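Local coordinates for NTF2-like Protein (Anabaena variabilis ATCC 29413, PDB 3DMC) that is of unknown function but adopts the NTF2-like, SnoaL-type fold, whose cone-shaped interior commonly houses a ligand-binding or catalytic pocket in relatives, at residues Q16-F21 and K32-M36; F45-F50 and E62-Y66; T88-F94 and V109-V115. All blocks are in the same frame, centred on the assembly; numbering follows the deposited sequence.

Contact 1: residues Q16-F21 and K32-M36; sequences QGFEFF and KFLDM
Phe20 lies flat under the aliphatic part of Lys32, with Lys32 CB 3.8 Å from the centroid of the Phe20 ring and only 14° off its normal. Further along the same lysine, CD reaches ring atom CE1 of Phe20 at 3.7 Å, before the chain bends at its last torsion and carries the ammonium group away. Gln16 OE1 lies over the opposite face, near the rim. At the ring edge comes selenomethionine Met36, whose SE approaches CD2 of Phe20 at 3.6 Å near the ring plane, a Met-aromatic contact; its methyl CE rests against Gly17 N. In the NTF2-like fold these residues join the long helix 9-27 to the short helix 31-34 and the turn after it. Phe33 has CG anti to its backbone N (chi1 -177°), which swings the ring alongside the long helix, where CD1 comes to 3.4 Å from Gly17 O. The edge of Phe21 points at the face of Phe33, planes 58° apart, while Phe64 of helix 57-69 makes a further edge-to-face pair with Phe33. No direct hydrogen bond links the segments; instead one water donates to Phe20 O (2.8 Å) and accepts from Phe33 N (3.2 Å).

Contact 2: residues F45-F50 and E62-Y66; sequences FPMGEF and EFFTY
The ring of Phe63 drives its edge at two other rings, Phe45 and Phe50. Over one face of Phe45 stands Phe63 CE1, with CZ of Phe63 3.5 Å from CD1 of Phe45; Pro46 CD covers the opposite face, and Met47 O lies in plane at the edge. Phe50 is likewise covered on both faces, by Phe63 CD1 on one and by CG of its neighbour Glu49 on the other. Both Phe63 pairs are edge-to-face, with planes at 63° to Phe45 and 69° to Phe50. Phe63 CA sits 3.9 Å from the centroid of the Phe50 ring, a CH-pi contact over the same face that receives CD1. With chi1 at 173° the Phe63 ring is extended away from its backbone nitrogen and lies along the helix flank between both partners. Phe50 and Tyr66 run antiparallel alongside each other, their rings oblique, CE2 of Phe50 3.6 Å from CD2 of Tyr66, and Glu49 OE1 stands more loosely over the tyrosine face. On the solvent side a water donates to Glu49 OE2 (2.7 Å) and to Glu62 OE1 (3.1 Å), bridging two probably negative carboxylates; each has a long, weak ion pair with Arg59, which probably eases their mutual repulsion. Phe45, Phe50, Phe63 and Tyr66 form an aromatic cluster by which the end of strand 41-45 and the loop after it pack on helix 57-69 of the NTF2-like fold.

Contact 3: residues T88-F94 and V109-V115; sequences TTVVFEF and VAVSFDV
Val90, Phe92 and Phe94 pair with Phe113, Val111 and Val109 in the antiparallel hairpin of strands 89-100 and 103-116, part of the curved sheet of the NTF2-like fold. Each of the three is a hydrogen-bonded pair, and Val115 N to Thr88 O extends the ladder; the bond from Phe92 N to Val111 O is nearly straight at the hydrogen (176°). Most side chains on this face pack toward helix 9-27. Phe94 has CG between its backbone N and carbonyl carbon (chi1 68°), a torsion that turns the ring across the strand pair to lie over Val109. There Val109 CB stands 3.8 Å from the Phe94 ring centroid, over the face; in the conformer modelled here, and so less certain, Val111 CG1 lies at the ring edge. Replacing Phe94 with an alanine would probably leave Val109 CB without its aromatic cover and open a gap on that side of the valine. Next along, CE1 of Phe92 meets CD2 of Phe113 at 3.9 Å, the rings oblique.

The other face, with Thr89, Val91, Glu93, Ala110, Ser112 and Asp114, packs against the second subunit, where Glu93 forms a salt bridge with Arg124 and hydrogen-bonds Tyr126 and, reciprocally, Ser112, all of that subunit. Asp114 is gripped by Arg124 of its own chain and Arg82 of the second subunit, while Thr89 OG1 donates to Asp114 OD1 at 2.8 Å, arriving 48° out of the carboxylate plane.

Helix 9-27 couples contact 1 to contact 3, their centres about 13 Å apart: Phe18, turned away from residues 32-36, reaches the sheet, its CD1 3.5 Å from Phe92 CG and its CZ 3.6 Å from Phe94 CD1. Contact 1 also meets contact 2, through Phe33 CE2 and Phe64 CZ, 3.5 Å apart. Contacts 2 and 3 do not touch; their nearest atoms are about 7 Å apart and their centres about 17 Å. Bound acetate, probably from the crystallisation liquor, lies about 5 Å from the side chain of Phe21, about 5 Å from that of Phe45 and about 4 Å from that of Val109, consistent with a pocket inside the cone to which all three contacts may contribute.

Contact 1: residues Q16-F21 and K32-M36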
loop_
_atom_site.group_PDB
_atom_site.type_symbol
_atom_site.label_atom_id
_atom_site.label_comp_id
_atom_site.label_asym_id
_atom_site.label_seq_id
_atom_site.Cartn_x
_atom_site.Cartn_y
_atom_site.Cartn_z
ATOM N N GLN A 16 7.972 -15.299 5.562
ATOM C CA GLN A 16 7.546 -16.248 6.596
ATOM C C GLN A 16 6.395 -15.634 7.358
ATOM O O GLN A 16 5.403 -16.283 7.634
ATOM C CB GLN A 16 8.668 -16.625 7.559
ATOM C CG GLN A 16 8.225 -17.653 8.593
ATOM C CD GLN A 16 7.760 -18.963 7.948
ATOM O OE1 GLN A 16 6.554 -19.250 7.856
ATOM N NE2 GLN A 16 8.717 -19.747 7.479
ATOM N N GLY A 17 6.530 -14.368 7.696
ATOM C CA GLY A 17 5.433 -13.623 8.338
ATOM C C GLY A 17 4.154 -13.655 7.532
ATOM O O GLY A 17 3.049 -13.823 8.096
ATOM N N PHE A 18 4.299 -13.538 6.215
ATOM C CA PHE A 18 3.124 -13.478 5.337
ATOM C C PHE A 18 2.441 -14.846 5.296
ATOM O O PHE A 18 1.229 -14.951 5.269
ATOM C CB PHE A 18 3.428 -12.978 3.932
ATOM C CG PHE A 18 2.222 -12.430 3.244
ATOM C CD1 PHE A 18 1.668 -11.225 3.672
ATOM C CD2 PHE A 18 1.614 -13.120 2.216
ATOM C CE1 PHE A 18 0.549 -10.711 3.059
ATOM C CE2 PHE A 18 0.471 -12.614 1.603
ATOM C CZ PHE A 18 -0.054 -11.394 2.036
ATOM N N GLU A 19 3.237 -15.904 5.368
ATOM C CA GLU A 19 2.652 -17.253 5.484
ATOM C C GLU A 19 1.809 -17.357 6.747
ATOM O O GLU A 19 0.701 -17.838 6.713
ATOM C CB GLU A 19 3.754 -18.316 5.527
ATOM C CG GLU A 19 4.418 -18.514 4.203
ATOM C CD GLU A 19 3.633 -19.407 3.274
ATOM O OE1 GLU A 19 3.321 -20.552 3.657
ATOM O OE2 GLU A 19 3.303 -18.957 2.156
ATOM N N PHE A 20 2.347 -16.917 7.878
ATOM C CA PHE A 20 1.608 -17.007 9.152
ATOM C C PHE A 20 0.389 -16.070 9.167
ATOM O O PHE A 20 -0.633 -16.360 9.801
ATOM C CB PHE A 20 2.489 -16.815 10.405
ATOM C CG PHE A 20 3.497 -17.918 10.577
ATOM C CD1 PHE A 20 3.193 -19.184 10.145
ATOM C CD2 PHE A 20 4.741 -17.688 11.135
ATOM C CE1 PHE A 20 4.106 -20.227 10.260
ATOM C CE2 PHE A 20 5.665 -18.731 11.256
ATOM C CZ PHE A 20 5.335 -19.999 10.809
ATOM N N PHE A 21 0.496 -14.984 8.409
ATOM C CA PHE A 21 -0.597 -13.994 8.283
ATOM C C PHE A 21 -1.728 -14.622 7.444
ATOM O O PHE A 21 -2.908 -14.575 7.796
ATOM C CB PHE A 21 -0.051 -12.718 7.629
ATOM C CG PHE A 21 -1.074 -11.680 7.330
ATOM C CD1 PHE A 21 -1.550 -10.803 8.309
ATOM C CD2 PHE A 21 -1.498 -11.498 6.024
ATOM C CE1 PHE A 21 -2.477 -9.792 7.975
ATOM C CE2 PHE A 21 -2.404 -10.499 5.697
ATOM C CZ PHE A 21 -2.885 -9.666 6.646
ATOM N N LYS A 32 1.204 -18.108 15.647
ATOM C CA LYS A 32 2.457 -18.302 14.912
ATOM C C LYS A 32 2.924 -16.945 14.391
ATOM O O LYS A 32 4.107 -16.620 14.438
ATOM C CB LYS A 32 2.318 -19.340 13.792
ATOM C CG LYS A 32 2.283 -20.759 14.331
ATOM C CD LYS A 32 2.706 -21.761 13.297
ATOM C CE LYS A 32 2.666 -23.192 13.851
ATOM N NZ LYS A 32 3.671 -23.412 14.933
ATOM N N PHE A 33 1.963 -16.154 13.907
ATOM C CA PHE A 33 2.259 -14.782 13.454
ATOM C C PHE A 33 2.745 -13.924 14.629
ATOM O O PHE A 33 3.752 -13.232 14.534
ATOM C CB PHE A 33 1.044 -14.128 12.761
ATOM C CG PHE A 33 1.343 -12.777 12.224
ATOM C CD1 PHE A 33 2.226 -12.634 11.152
ATOM C CD2 PHE A 33 0.746 -11.639 12.759
ATOM C CE1 PHE A 33 2.516 -11.383 10.621
ATOM C CE2 PHE A 33 1.045 -10.394 12.237
ATOM C CZ PHE A 33 1.948 -10.275 11.163
ATOM N N LEU A 34 2.028 -13.990 15.743
ATOM C CA LEU A 34 2.346 -13.181 16.921
ATOM C C LEU A 34 3.744 -13.490 17.454
ATOM O O LEU A 34 4.477 -12.610 17.904
ATOM C CB LEU A 34 1.320 -13.421 18.040
ATOM C CG LEU A 34 -0.083 -12.869 17.821
ATOM C CD1 LEU A 34 -1.040 -13.401 18.873
ATOM C CD2 LEU A 34 -0.079 -11.331 17.818
ATOM N N ASP A 35 4.101 -14.760 17.366
ATOM C CA ASP A 35 5.370 -15.229 17.915
ATOM C C ASP A 35 6.538 -14.607 17.137
ATOM O O ASP A 35 7.688 -14.572 17.599
ATOM C CB ASP A 35 5.456 -16.760 17.897
ATOM C CG ASP A 35 4.662 -17.410 19.022
ATOM O OD1 ASP A 35 4.163 -16.704 19.919
ATOM O OD2 ASP A 35 4.533 -18.657 19.009
HETATM N N MSE A 36 6.234 -14.129 15.937
HETATM C CA MSE A 36 7.278 -13.570 15.089
HETATM C C MSE A 36 7.393 -12.078 15.245
HETATM O O MSE A 36 8.210 -11.447 14.572
HETATM C CB MSE A 36 7.028 -13.888 13.622
HETATM C CG MSE A 36 7.634 -15.185 13.182
HETATM SE SE MSE A 36 7.297 -15.167 11.324
HETATM C CE MSE A 36 8.800 -14.045 10.694
HETATM O O HOH W 1 -0.659 -17.262 12.493
#

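Contact 2: residues F45-F50 and E62-Y66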
loop_
_atom_site.group_PDB
_atom_site.type_symbol
_atom_site.label_atom_id
_atom_site.label_comp_id
_atom_site.label_asym_id
_atom_site.label_seq_id
_atom_site.Cartn_x
_atom_site.Cartn_y
_atom_site.Cartn_z
ATOM N N PHE A 45 -3.508 1.024 11.295
ATOM C CA PHE A 45 -4.727 0.579 10.620
ATOM C C PHE A 45 -5.635 1.791 10.283
ATOM O O PHE A 45 -5.625 2.789 10.960
ATOM C CB PHE A 45 -5.411 -0.489 11.491
ATOM C CG PHE A 45 -6.592 -1.161 10.851
ATOM C CD1 PHE A 45 -6.422 -2.260 10.027
ATOM C CD2 PHE A 45 -7.883 -0.710 11.104
ATOM C CE1 PHE A 45 -7.522 -2.894 9.456
ATOM C CE2 PHE A 45 -8.975 -1.333 10.530
ATOM C CZ PHE A 45 -8.797 -2.424 9.712
ATOM N N PRO A 46 -6.398 1.717 9.177
ATOM C CA PRO A 46 -6.962 2.969 8.691
ATOM C C PRO A 46 -8.131 3.561 9.434
ATOM O O PRO A 46 -8.321 4.772 9.392
ATOM C CB PRO A 46 -7.398 2.618 7.254
ATOM C CG PRO A 46 -6.551 1.436 6.893
ATOM C CD PRO A 46 -6.434 0.662 8.153
HETATM N N MSE A 47 -8.915 2.709 10.078
HETATM C CA MSE A 47 -10.198 3.138 10.652
HETATM C C MSE A 47 -10.678 2.287 11.799
HETATM O O MSE A 47 -10.228 1.171 12.037
HETATM C CB MSE A 47 -11.301 3.194 9.567
HETATM C CG MSE A 47 -11.734 1.865 9.032
HETATM SE SE MSE A 47 -13.152 2.074 7.658
HETATM C CE MSE A 47 -14.689 1.244 8.517
ATOM N N GLY A 48 -11.638 2.866 12.481
ATOM C CA GLY A 48 -12.409 2.199 13.501
ATOM C C GLY A 48 -11.671 2.170 14.799
ATOM O O GLY A 48 -10.849 3.037 15.071
ATOM N N GLU A 49 -11.995 1.155 15.577
ATOM C CA GLU A 49 -11.460 1.023 16.941
ATOM C C GLU A 49 -9.953 1.055 16.953
ATOM O O GLU A 49 -9.347 1.586 17.873
ATOM C CB GLU A 49 -11.919 -0.287 17.592
ATOM C CG GLU A 49 -11.150 -0.626 18.891
ATOM C CD GLU A 49 -11.541 -1.996 19.433
ATOM O OE1 GLU A 49 -12.306 -2.712 18.735
ATOM O OE2 GLU A 49 -11.090 -2.360 20.546
ATOM N N PHE A 50 -9.357 0.448 15.932
ATOM C CA PHE A 50 -7.904 0.320 15.816
ATOM C C PHE A 50 -7.273 1.346 14.858
ATOM O O PHE A 50 -6.139 1.209 14.411
ATOM C CB PHE A 50 -7.527 -1.112 15.422
ATOM C CG PHE A 50 -7.899 -2.147 16.457
ATOM C CD1 PHE A 50 -7.030 -2.435 17.500
ATOM C CD2 PHE A 50 -9.101 -2.813 16.397
ATOM C CE1 PHE A 50 -7.362 -3.387 18.465
ATOM C CE2 PHE A 50 -9.450 -3.757 17.356
ATOM C CZ PHE A 50 -8.574 -4.047 18.398
ATOM N N GLU A 62 -5.366 -8.487 20.247
ATOM C CA GLU A 62 -6.748 -8.008 20.287
ATOM C C GLU A 62 -7.198 -7.746 18.850
ATOM O O GLU A 62 -8.251 -8.189 18.407
ATOM C CB GLU A 62 -6.861 -6.743 21.111
ATOM C CG GLU A 62 -6.458 -6.978 22.564
ATOM C CD GLU A 62 -6.502 -5.725 23.426
ATOM O OE1 GLU A 62 -6.867 -4.636 22.920
ATOM O OE2 GLU A 62 -6.167 -5.851 24.621
ATOM N N PHE A 63 -6.360 -6.999 18.156
ATOM C CA PHE A 63 -6.639 -6.623 16.756
ATOM C C PHE A 63 -6.895 -7.858 15.860
ATOM O O PHE A 63 -7.921 -7.980 15.132
ATOM C CB PHE A 63 -5.477 -5.810 16.193
ATOM C CG PHE A 63 -5.613 -5.536 14.741
ATOM C CD1 PHE A 63 -6.636 -4.738 14.280
ATOM C CD2 PHE A 63 -4.737 -6.113 13.825
ATOM C CE1 PHE A 63 -6.775 -4.477 12.931
ATOM C CE2 PHE A 63 -4.887 -5.867 12.455
ATOM C CZ PHE A 63 -5.905 -5.032 12.024
ATOM N N PHE A 64 -5.969 -8.808 15.911
ATOM C CA PHE A 64 -6.064 -9.952 14.975
ATOM C C PHE A 64 -7.262 -10.852 15.331
ATOM O O PHE A 64 -7.937 -11.398 14.465
ATOM C CB PHE A 64 -4.724 -10.684 14.906
ATOM C CG PHE A 64 -3.695 -9.916 14.137
ATOM C CD1 PHE A 64 -3.919 -9.607 12.800
ATOM C CD2 PHE A 64 -2.541 -9.463 14.729
ATOM C CE1 PHE A 64 -2.974 -8.880 12.060
ATOM C CE2 PHE A 64 -1.609 -8.726 13.991
ATOM C CZ PHE A 64 -1.839 -8.440 12.655
ATOM N N THR A 65 -7.532 -10.960 16.627
ATOM C CA THR A 65 -8.715 -11.675 17.084
ATOM C C THR A 65 -9.996 -11.016 16.575
ATOM O O THR A 65 -10.946 -11.673 16.142
ATOM C CB THR A 65 -8.762 -11.765 18.618
ATOM O OG1 THR A 65 -7.602 -12.472 19.076
ATOM C CG2 THR A 65 -10.005 -12.469 19.059
ATOM N N TYR A 66 -9.954 -9.698 16.587
ATOM C CA TYR A 66 -11.061 -8.849 16.154
ATOM C C TYR A 66 -11.286 -9.039 14.675
ATOM O O TYR A 66 -12.414 -9.123 14.204
ATOM C CB TYR A 66 -10.764 -7.375 16.466
ATOM C CG TYR A 66 -11.757 -6.411 15.851
ATOM C CD1 TYR A 66 -13.085 -6.403 16.268
ATOM C CD2 TYR A 66 -11.376 -5.517 14.858
ATOM C CE1 TYR A 66 -14.012 -5.534 15.713
ATOM C CE2 TYR A 66 -12.292 -4.632 14.303
ATOM C CZ TYR A 66 -13.610 -4.648 14.731
ATOM O OH TYR A 66 -14.543 -3.785 14.184
HETATM O O HOH W 2 -9.771 -4.120 22.031
#

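Contact 3: residues T88-F94 and V109-V115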
loop_
_atom_site.group_PDB
_atom_site.type_symbol
_atom_site.label_atom_id
_atom_site.label_comp_id
_atom_site.label_asym_id
_atom_site.label_seq_id
_atom_site.Cartn_x
_atom_site.Cartn_y
_atom_site.Cartn_z
ATOM N N THR A 88 14.885 -3.077 4.738
ATOM C CA THR A 88 14.140 -3.359 5.966
ATOM C C THR A 88 12.631 -3.604 5.869
ATOM O O THR A 88 12.065 -4.182 6.751
ATOM C CB THR A 88 14.380 -2.262 7.055
ATOM O OG1 THR A 88 13.788 -1.035 6.641
ATOM C CG2 THR A 88 15.863 -2.063 7.259
ATOM N N THR A 89 12.025 -3.243 4.742
ATOM C CA THR A 89 10.575 -3.205 4.596
ATOM C C THR A 89 10.178 -4.076 3.418
ATOM O O THR A 89 10.853 -4.091 2.381
ATOM C CB THR A 89 10.080 -1.757 4.329
ATOM O OG1 THR A 89 10.475 -0.881 5.392
ATOM C CG2 THR A 89 8.573 -1.678 4.201
ATOM N N VAL A 90 9.065 -4.777 3.600
ATOM C CA VAL A 90 8.451 -5.556 2.508
ATOM C C VAL A 90 6.981 -5.223 2.440
ATOM O O VAL A 90 6.286 -5.125 3.478
ATOM C CB VAL A 90 8.600 -7.074 2.706
ATOM C CG1 VAL A 90 8.142 -7.765 1.463
ATOM C CG2 VAL A 90 10.086 -7.438 3.025
ATOM N N VAL A 91 6.506 -5.021 1.218
ATOM C CA VAL A 91 5.073 -4.749 1.001
ATOM C C VAL A 91 4.521 -5.838 0.115
ATOM O O VAL A 91 5.132 -6.230 -0.887
ATOM C CB VAL A 91 4.802 -3.386 0.283
ATOM C CG1 VAL A 91 3.288 -3.128 0.060
ATOM C CG2 VAL A 91 5.415 -2.200 1.033
ATOM N N PHE A 92 3.376 -6.324 0.559
ATOM C CA PHE A 92 2.581 -7.349 -0.102
ATOM C C PHE A 92 1.296 -6.696 -0.591
ATOM O O PHE A 92 0.505 -6.228 0.199
ATOM C CB PHE A 92 2.252 -8.454 0.912
ATOM C CG PHE A 92 3.455 -9.181 1.420
ATOM C CD1 PHE A 92 4.167 -8.687 2.548
ATOM C CD2 PHE A 92 3.892 -10.352 0.813
ATOM C CE1 PHE A 92 5.274 -9.344 3.007
ATOM C CE2 PHE A 92 5.007 -11.009 1.293
ATOM C CZ PHE A 92 5.696 -10.504 2.376
ATOM N N GLU A 93 1.106 -6.707 -1.907
ATOM C CA GLU A 93 -0.108 -6.227 -2.524
ATOM C C GLU A 93 -0.883 -7.469 -2.938
ATOM O O GLU A 93 -0.423 -8.273 -3.787
ATOM C CB GLU A 93 0.165 -5.361 -3.751
ATOM C CG GLU A 93 0.840 -4.034 -3.481
ATOM C CD GLU A 93 1.123 -3.281 -4.763
ATOM O OE1 GLU A 93 0.132 -3.031 -5.515
ATOM O OE2 GLU A 93 2.313 -2.955 -5.003
ATOM N N PHE A 94 -2.062 -7.591 -2.348
ATOM C CA PHE A 94 -2.885 -8.799 -2.511
ATOM C C PHE A 94 -4.396 -8.538 -2.667
ATOM O O PHE A 94 -4.898 -7.422 -2.468
ATOM C CB PHE A 94 -2.583 -9.843 -1.418
ATOM C CG PHE A 94 -3.002 -9.428 -0.029
ATOM C CD1 PHE A 94 -2.138 -8.745 0.819
ATOM C CD2 PHE A 94 -4.271 -9.736 0.439
ATOM C CE1 PHE A 94 -2.543 -8.381 2.086
ATOM C CE2 PHE A 94 -4.671 -9.365 1.694
ATOM C CZ PHE A 94 -3.810 -8.684 2.528
ATOM N N VAL A 109 -5.696 -5.088 -0.873
ATOM C CA VAL A 109 -4.978 -4.689 0.331
ATOM C C VAL A 109 -3.499 -4.612 0.062
ATOM O O VAL A 109 -2.942 -5.373 -0.702
ATOM C CB VAL A 109 -5.225 -5.680 1.493
ATOM C CG1 VAL A 109 -4.681 -5.108 2.830
ATOM C CG2 VAL A 109 -6.717 -6.041 1.608
ATOM N N ALA A 110 -2.863 -3.669 0.739
ATOM C CA ALA A 110 -1.429 -3.672 0.842
ATOM C C ALA A 110 -1.070 -3.705 2.317
ATOM O O ALA A 110 -1.529 -2.905 3.096
ATOM C CB ALA A 110 -0.815 -2.453 0.175
ATOM N N VAL A 111 -0.284 -4.695 2.692
ATOM C CA VAL A 111 0.310 -4.705 4.023
ATOM C C VAL A 111 1.821 -4.638 3.904
ATOM O O VAL A 111 2.455 -5.340 3.113
ATOM C CB VAL A 111 -0.114 -5.906 4.901
ATOM C CG1 VAL A 111 -1.660 -5.974 5.022
ATOM C CG2 VAL A 111 0.497 -7.222 4.400
ATOM N N SER A 112 2.360 -3.772 4.743
ATOM C CA SER A 112 3.762 -3.436 4.781
ATOM C C SER A 112 4.332 -3.886 6.129
ATOM O O SER A 112 3.749 -3.601 7.163
ATOM C CB SER A 112 3.908 -1.914 4.609
ATOM O OG SER A 112 5.259 -1.519 4.579
ATOM N N PHE A 113 5.403 -4.667 6.077
ATOM C CA PHE A 113 6.120 -5.080 7.306
ATOM C C PHE A 113 7.510 -4.430 7.347
ATOM O O PHE A 113 8.198 -4.343 6.311
ATOM C CB PHE A 113 6.402 -6.619 7.328
ATOM C CG PHE A 113 5.187 -7.516 7.236
ATOM C CD1 PHE A 113 3.949 -7.109 7.631
ATOM C CD2 PHE A 113 5.337 -8.852 6.841
ATOM C CE1 PHE A 113 2.845 -7.955 7.567
ATOM C CE2 PHE A 113 4.256 -9.688 6.785
ATOM C CZ PHE A 113 2.998 -9.246 7.168
ATOM N N ASP A 114 7.974 -4.075 8.547
ATOM C CA ASP A 114 9.413 -3.876 8.777
ATOM C C ASP A 114 9.960 -5.114 9.452
ATOM O O ASP A 114 9.325 -5.681 10.351
ATOM C CB ASP A 114 9.687 -2.678 9.681
ATOM C CG ASP A 114 9.582 -1.370 8.964
ATOM O OD1 ASP A 114 9.095 -1.324 7.824
ATOM O OD2 ASP A 114 10.038 -0.361 9.533
ATOM N N VAL A 115 11.159 -5.482 9.041
ATOM C CA VAL A 115 11.885 -6.624 9.618
ATOM C C VAL A 115 13.072 -6.182 10.445
ATOM O O VAL A 115 13.849 -5.290 10.067
ATOM C CB VAL A 115 12.369 -7.583 8.516
ATOM C CG1 VAL A 115 13.265 -8.700 9.083
ATOM C CG2 VAL A 115 11.183 -8.198 7.781
#